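Local atomic coordinates of 4-alpha-glucanotransferase (PDB entry 1TZ7), a protein that belongs to the amylomaltase (4-alpha-glucanotransferase) family and is built round a barrel of parallel strands. Residues 363-377 / 387-401. Residues are numbered along the deposited sequence; the frame is centred on the assembly and turned at random.
Sequences RYLRETFKIPGSRVI and EHLPHNVEENNVYYT
Val398 N donates to Gly373 O and Tyr400 N to Arg375 O, while Arg375 N donates to Val398 O and Ile377 N to Tyr400 O. Strands 373-376 and 397-400 run parallel. The tightest of these bonds is Tyr400 N to Arg375 O, 2.7 Å.

Arg375 carries the polar side of the contact. Its chain bends about the CB-CG bond (chi2 -74°), and the guanidinium turns in among residues 387-397. Glu394 OE1 forms a salt bridge with Arg375 NH1 at 3.1 Å, with weak hydrogen bonds to NH1 and NH2. Arg375 NH2 also makes weak bonds to Glu387 O, at 2.9 Å, and to Asn392 O, which lies at the guanidinium edge. Asn397 ND2 lies over one face and Glu387 OE2 over the opposite one. That carboxylate oxygen makes a long salt bridge with NE by charge alone. Glu387 OE1 meets Arg363 NH1 at 3.4 Å, which extends the salt-bridge network to helix 360-368; Arg363 also pairs with Asp360.

Val376 N donates to His388 ND1, 3.0 Å away, in the ring plane. Arg375 CD sits over the centre of that ring in a CH-pi contact. Asn396 ND2 bonds Lys370 O from above the carbonyl plane at 3.0 Å, and Asn396 OD1 bonds Lys451.

Apolar contacts are made beside Tyr399. Arg375 CB touches Tyr399 CD2, 3.6 Å away, and Val393 CG2 sits over the centre of one face of the Tyr399 ring. Ile377 CD1 touches Pro390 CG. Helix 437-447 covers Ile377, Pro390 and Tyr399. Ser374, Val376, Val398 and Tyr400 point to the other side of the sheet.

Strand 452-456 lies beside 397-400, and Pro372 and Ser374 bond Ala352 of strand 350-352. This closed ring of eight parallel strands is the beta/alpha (TIM) barrel of the amylomaltase family.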
loop_
_atom_site.group_PDB
_atom_site.type_symbol
_atom_site.label_atom_id
_atom_site.label_comp_id
_atom_site.label_asym_id
_atom_site.label_seq_id
_atom_site.Cartn_x
_atom_site.Cartn_y
_atom_site.Cartn_z
ATOM N N ARG A 363 11.831 -8.203 -17.087
ATOM C CA ARG A 363 12.789 -7.092 -17.106
ATOM C C ARG A 363 12.651 -6.286 -18.401
ATOM O O ARG A 363 12.745 -5.071 -18.389
ATOM C CB ARG A 363 14.220 -7.612 -16.963
ATOM C CG ARG A 363 14.548 -8.161 -15.579
ATOM C CD ARG A 363 15.980 -8.690 -15.442
ATOM N NE ARG A 363 16.005 -10.135 -15.221
ATOM C CZ ARG A 363 16.185 -10.719 -14.035
ATOM N NH1 ARG A 363 16.361 -9.986 -12.936
ATOM N NH2 ARG A 363 16.188 -12.043 -13.947
ATOM N N TYR A 364 12.412 -6.979 -19.513
ATOM C CA TYR A 364 12.225 -6.311 -20.794
ATOM C C TYR A 364 10.969 -5.456 -20.811
ATOM O O TYR A 364 10.978 -4.367 -21.343
ATOM C CB TYR A 364 12.162 -7.315 -21.929
ATOM C CG TYR A 364 12.161 -6.658 -23.288
ATOM C CD1 TYR A 364 13.318 -6.086 -23.802
ATOM C CD2 TYR A 364 10.997 -6.590 -24.054
ATOM C CE1 TYR A 364 13.326 -5.471 -25.045
ATOM C CE2 TYR A 364 10.994 -5.977 -25.301
ATOM C CZ TYR A 364 12.167 -5.419 -25.790
ATOM O OH TYR A 364 12.182 -4.810 -27.021
ATOM N N LEU A 365 9.883 -5.964 -20.226
ATOM C CA LEU A 365 8.637 -5.192 -20.129
ATOM C C LEU A 365 8.869 -3.929 -19.322
ATOM O O LEU A 365 8.500 -2.846 -19.740
ATOM C CB LEU A 365 7.524 -6.027 -19.482
ATOM C CG LEU A 365 6.185 -5.302 -19.256
ATOM C CD1 LEU A 365 5.528 -4.952 -20.585
ATOM C CD2 LEU A 365 5.252 -6.148 -18.400
ATOM N N ARG A 366 9.497 -4.086 -18.163
ATOM C CA ARG A 366 9.786 -2.965 -17.286
ATOM C C ARG A 366 10.618 -1.896 -18.010
ATOM O O ARG A 366 10.282 -0.727 -17.987
ATOM C CB ARG A 366 10.535 -3.453 -16.040
ATOM C CG ARG A 366 10.570 -2.446 -14.903
ATOM C CD ARG A 366 11.941 -2.245 -14.305
ATOM N NE ARG A 366 12.546 -3.502 -13.889
ATOM C CZ ARG A 366 13.773 -3.905 -14.235
ATOM N NH1 ARG A 366 14.540 -3.147 -15.014
ATOM N NH2 ARG A 366 14.234 -5.073 -13.800
ATOM N N GLU A 367 11.697 -2.325 -18.654
ATOM C CA GLU A 367 12.678 -1.398 -19.216
ATOM C C GLU A 367 12.196 -0.795 -20.536
ATOM O O GLU A 367 12.635 0.277 -20.930
ATOM C CB GLU A 367 14.019 -2.105 -19.420
ATOM C CG GLU A 367 14.737 -2.438 -18.113
ATOM C CD GLU A 367 16.193 -2.841 -18.320
ATOM O OE1 GLU A 367 16.576 -3.152 -19.472
ATOM O OE2 GLU A 367 16.950 -2.850 -17.329
ATOM N N THR A 368 11.288 -1.492 -21.214
ATOM C CA THR A 368 10.696 -0.977 -22.443
ATOM C C THR A 368 9.934 0.323 -22.163
ATOM O O THR A 368 9.925 1.235 -22.987
ATOM C CB THR A 368 9.735 -2.033 -23.064
ATOM O OG1 THR A 368 10.492 -3.099 -23.646
ATOM C CG2 THR A 368 8.957 -1.448 -24.244
ATOM N N PHE A 369 9.305 0.399 -20.990
ATOM C CA PHE A 369 8.515 1.571 -20.619
ATOM C C PHE A 369 9.222 2.440 -19.578
ATOM O O PHE A 369 8.605 3.323 -18.976
ATOM C CB PHE A 369 7.153 1.135 -20.115
ATOM C CG PHE A 369 6.312 0.489 -21.163
ATOM C CD1 PHE A 369 6.131 -0.887 -21.180
ATOM C CD2 PHE A 369 5.712 1.254 -22.154
ATOM C CE1 PHE A 369 5.361 -1.483 -22.157
ATOM C CE2 PHE A 369 4.939 0.662 -23.134
ATOM C CZ PHE A 369 4.762 -0.704 -23.138
ATOM N N LYS A 370 10.523 2.189 -19.384
ATOM C CA LYS A 370 11.383 3.048 -18.544
ATOM C C LYS A 370 10.860 3.137 -17.120
ATOM O O LYS A 370 11.051 4.131 -16.444
ATOM C CB LYS A 370 11.504 4.461 -19.149
ATOM C CG LYS A 370 12.005 4.490 -20.592
ATOM C CD LYS A 370 13.449 4.004 -20.699
ATOM C CE LYS A 370 14.263 4.861 -21.670
ATOM N NZ LYS A 370 15.703 4.470 -21.693
ATOM N N ILE A 371 10.204 2.084 -16.670
ATOM C CA ILE A 371 9.702 2.034 -15.315
ATOM C C ILE A 371 10.830 1.598 -14.373
ATOM O O ILE A 371 11.433 0.546 -14.576
ATOM C CB ILE A 371 8.521 1.054 -15.235
ATOM C CG1 ILE A 371 7.358 1.565 -16.103
ATOM C CG2 ILE A 371 8.075 0.867 -13.790
ATOM C CD1 ILE A 371 6.227 0.551 -16.294
ATOM N N PRO A 372 11.128 2.413 -13.350
ATOM C CA PRO A 372 12.157 2.056 -12.369
ATOM C C PRO A 372 11.819 0.767 -11.649
ATOM O O PRO A 372 10.664 0.563 -11.271
ATOM C CB PRO A 372 12.139 3.238 -11.383
ATOM C CG PRO A 372 10.843 3.933 -11.622
ATOM C CD PRO A 372 10.510 3.718 -13.050
ATOM N N GLY A 373 12.814 -0.090 -11.468
ATOM C CA GLY A 373 12.654 -1.296 -10.681
ATOM C C GLY A 373 12.883 -1.047 -9.201
ATOM O O GLY A 373 13.084 0.092 -8.771
ATOM N N SER A 374 12.847 -2.119 -8.425
ATOM C CA SER A 374 13.132 -2.059 -6.999
ATOM C C SER A 374 14.400 -2.869 -6.690
ATOM O O SER A 374 14.622 -3.931 -7.259
ATOM C CB SER A 374 11.942 -2.617 -6.194
ATOM O OG SER A 374 10.800 -1.789 -6.330
ATOM N N ARG A 375 15.225 -2.348 -5.791
ATOM C CA ARG A 375 16.345 -3.108 -5.237
ATOM C C ARG A 375 16.380 -2.959 -3.720
ATOM O O ARG A 375 15.970 -1.944 -3.177
ATOM C CB ARG A 375 17.670 -2.633 -5.833
ATOM C CG ARG A 375 17.731 -2.683 -7.347
ATOM C CD ARG A 375 17.878 -4.084 -7.922
ATOM N NE ARG A 375 17.678 -4.086 -9.368
ATOM C CZ ARG A 375 18.628 -3.801 -10.267
ATOM N NH1 ARG A 375 18.341 -3.821 -11.560
ATOM N NH2 ARG A 375 19.865 -3.502 -9.876
ATOM N N VAL A 376 16.878 -3.986 -3.049
ATOM C CA VAL A 376 16.872 -4.037 -1.594
ATOM C C VAL A 376 18.218 -4.553 -1.121
ATOM O O VAL A 376 18.613 -5.660 -1.457
ATOM C CB VAL A 376 15.737 -4.971 -1.063
ATOM C CG1 VAL A 376 15.618 -4.872 0.456
ATOM C CG2 VAL A 376 14.405 -4.619 -1.718
ATOM N N ILE A 377 18.929 -3.746 -0.346
ATOM C CA ILE A 377 20.305 -4.081 0.030
ATOM C C ILE A 377 20.360 -5.292 0.965
ATOM O O ILE A 377 21.394 -5.952 1.076
ATOM C CB ILE A 377 21.010 -2.868 0.671
ATOM C CG1 ILE A 377 22.526 -3.074 0.657
ATOM C CG2 ILE A 377 20.511 -2.640 2.095
ATOM C CD1 ILE A 377 23.305 -1.811 0.744
ATOM N N GLU A 387 22.453 -8.393 -7.965
ATOM C CA GLU A 387 22.043 -7.150 -8.599
ATOM C C GLU A 387 21.600 -6.105 -7.552
ATOM O O GLU A 387 21.345 -4.952 -7.889
ATOM C CB GLU A 387 20.910 -7.412 -9.616
ATOM C CG GLU A 387 19.567 -7.768 -8.995
ATOM C CD GLU A 387 18.561 -8.291 -10.020
ATOM O OE1 GLU A 387 18.730 -9.432 -10.492
ATOM O OE2 GLU A 387 17.607 -7.564 -10.347
ATOM N N HIS A 388 21.518 -6.523 -6.288
ATOM C CA HIS A 388 21.124 -5.630 -5.214
ATOM C C HIS A 388 22.338 -5.027 -4.484
ATOM O O HIS A 388 22.179 -4.232 -3.559
ATOM C CB HIS A 388 20.235 -6.364 -4.214
ATOM C CG HIS A 388 18.985 -6.923 -4.814
ATOM N ND1 HIS A 388 17.730 -6.446 -4.498
ATOM C CD2 HIS A 388 18.791 -7.924 -5.706
ATOM C CE1 HIS A 388 16.820 -7.129 -5.170
ATOM N NE2 HIS A 388 17.438 -8.032 -5.910
ATOM N N LEU A 389 23.541 -5.408 -4.898
ATOM C CA LEU A 389 24.748 -4.717 -4.442
ATOM C C LEU A 389 24.780 -3.284 -5.025
ATOM O O LEU A 389 24.419 -3.070 -6.181
ATOM C CB LEU A 389 26.007 -5.488 -4.858
ATOM C CG LEU A 389 26.282 -6.774 -4.058
ATOM C CD1 LEU A 389 27.252 -7.679 -4.799
ATOM C CD2 LEU A 389 26.809 -6.442 -2.673
ATOM N N PRO A 390 25.195 -2.316 -4.212
ATOM C CA PRO A 390 25.210 -0.904 -4.621
ATOM C C PRO A 390 25.800 -0.670 -6.012
ATOM O O PRO A 390 25.220 0.071 -6.804
ATOM C CB PRO A 390 26.078 -0.248 -3.559
ATOM C CG PRO A 390 25.885 -1.086 -2.349
ATOM C CD PRO A 390 25.665 -2.493 -2.829
ATOM N N HIS A 391 26.929 -1.304 -6.310
ATOM C CA HIS A 391 27.620 -1.054 -7.572
ATOM C C HIS A 391 26.915 -1.654 -8.793
ATOM O O HIS A 391 27.314 -1.396 -9.930
ATOM C CB HIS A 391 29.083 -1.510 -7.494
ATOM C CG HIS A 391 29.297 -2.987 -7.661
ATOM N ND1 HIS A 391 29.801 -3.777 -6.654
ATOM C CD2 HIS A 391 29.145 -3.801 -8.734
ATOM C CE1 HIS A 391 29.925 -5.018 -7.089
ATOM N NE2 HIS A 391 29.532 -5.058 -8.346
ATOM N N ASN A 392 25.862 -2.435 -8.550
ATOM C CA ASN A 392 25.070 -3.033 -9.626
ATOM C C ASN A 392 23.709 -2.342 -9.819
ATOM O O ASN A 392 22.962 -2.687 -10.727
ATOM C CB ASN A 392 24.860 -4.540 -9.352
ATOM C CG ASN A 392 26.058 -5.377 -9.755
ATOM O OD1 ASN A 392 26.740 -5.067 -10.720
ATOM N ND2 ASN A 392 26.321 -6.457 -9.004
ATOM N N VAL A 393 23.398 -1.365 -8.961
ATOM C CA VAL A 393 22.116 -0.667 -9.034
ATOM C C VAL A 393 22.213 0.538 -9.981
ATOM O O VAL A 393 22.914 1.520 -9.695
ATOM C CB VAL A 393 21.640 -0.189 -7.630
ATOM C CG1 VAL A 393 20.311 0.548 -7.738
ATOM C CG2 VAL A 393 21.510 -1.367 -6.678
ATOM N N GLU A 394 21.503 0.449 -11.105
ATOM C CA GLU A 394 21.490 1.508 -12.114
ATOM C C GLU A 394 20.650 2.684 -11.634
ATOM O O GLU A 394 19.940 2.585 -10.634
ATOM C CB GLU A 394 20.908 0.975 -13.443
ATOM C CG GLU A 394 21.577 -0.294 -13.961
ATOM C CD GLU A 394 20.800 -1.559 -13.616
ATOM O OE1 GLU A 394 20.253 -1.636 -12.502
ATOM O OE2 GLU A 394 20.746 -2.478 -14.466
ATOM N N GLU A 395 20.725 3.791 -12.364
ATOM C CA GLU A 395 20.084 5.049 -11.949
ATOM C C GLU A 395 18.572 4.903 -11.830
ATOM O O GLU A 395 17.966 5.388 -10.859
ATOM C CB GLU A 395 20.410 6.167 -12.938
ATOM C CG GLU A 395 21.775 6.824 -12.720
ATOM C CD GLU A 395 22.905 6.129 -13.478
ATOM O OE1 GLU A 395 24.040 6.674 -13.485
ATOM O OE2 GLU A 395 22.665 5.042 -14.061
ATOM N N ASN A 396 17.956 4.248 -12.813
ATOM C CA ASN A 396 16.501 4.131 -12.848
ATOM C C ASN A 396 16.007 3.009 -11.938
ATOM O O ASN A 396 15.523 1.968 -12.403
ATOM C CB ASN A 396 15.999 3.927 -14.281
ATOM C CG ASN A 396 14.538 4.313 -14.444
ATOM O OD1 ASN A 396 14.009 5.119 -13.677
ATOM N ND2 ASN A 396 13.883 3.739 -15.437
ATOM N N ASN A 397 16.136 3.235 -10.638
ATOM C CA ASN A 397 15.731 2.266 -9.632
ATOM C C ASN A 397 15.349 2.975 -8.354
ATOM O O ASN A 397 15.837 4.079 -8.070
ATOM C CB ASN A 397 16.871 1.290 -9.338
ATOM C CG ASN A 397 16.972 0.178 -10.361
ATOM O OD1 ASN A 397 16.057 -0.510 -10.606
ATOM N ND2 ASN A 397 18.076 0.039 -10.920
ATOM N N VAL A 398 14.474 2.344 -7.588
ATOM C CA VAL A 398 14.273 2.685 -6.196
ATOM C C VAL A 398 15.028 1.663 -5.323
ATOM O O VAL A 398 14.802 0.470 -5.434
ATOM C CB VAL A 398 12.766 2.665 -5.836
ATOM C CG1 VAL A 398 12.531 3.273 -4.457
ATOM C CG2 VAL A 398 11.949 3.418 -6.906
ATOM N N TYR A 399 15.923 2.156 -4.470
ATOM C CA TYR A 399 16.831 1.298 -3.679
ATOM C C TYR A 399 16.442 1.381 -2.205
ATOM O O TYR A 399 16.558 2.440 -1.589
ATOM C CB TYR A 399 18.275 1.786 -3.855
ATOM C CG TYR A 399 19.385 0.779 -3.526
ATOM C CD1 TYR A 399 20.713 1.200 -3.452
ATOM C CD2 TYR A 399 19.114 -0.574 -3.302
ATOM C CE1 TYR A 399 21.738 0.315 -3.165
ATOM C CE2 TYR A 399 20.137 -1.469 -3.015
ATOM C CZ TYR A 399 21.457 -1.005 -2.950
ATOM O OH TYR A 399 22.484 -1.863 -2.670
ATOM N N TYR A 400 15.988 0.260 -1.653
ATOM C CA TYR A 400 15.529 0.193 -0.260
ATOM C C TYR A 400 16.611 -0.401 0.628
ATOM O O TYR A 400 17.383 -1.241 0.187
ATOM C CB TYR A 400 14.264 -0.678 -0.167
ATOM C CG TYR A 400 13.084 -0.122 -0.928
ATOM C CD1 TYR A 400 12.930 -0.366 -2.288
ATOM C CD2 TYR A 400 12.123 0.651 -0.287
ATOM C CE1 TYR A 400 11.844 0.145 -2.991
ATOM C CE2 TYR A 400 11.036 1.168 -0.979
ATOM C CZ TYR A 400 10.902 0.913 -2.329
ATOM O OH TYR A 400 9.822 1.437 -3.019
ATOM N N THR A 401 16.656 0.031 1.888
ATOM C CA THR A 401 17.388 -0.712 2.909
ATOM C C THR A 401 16.659 -2.011 3.177
ATOM O O THR A 401 17.238 -3.092 3.103
ATOM C CB THR A 401 17.515 0.115 4.227
ATOM O OG1 THR A 401 16.225 0.553 4.665
ATOM C CG2 THR A 401 18.290 1.405 3.996
#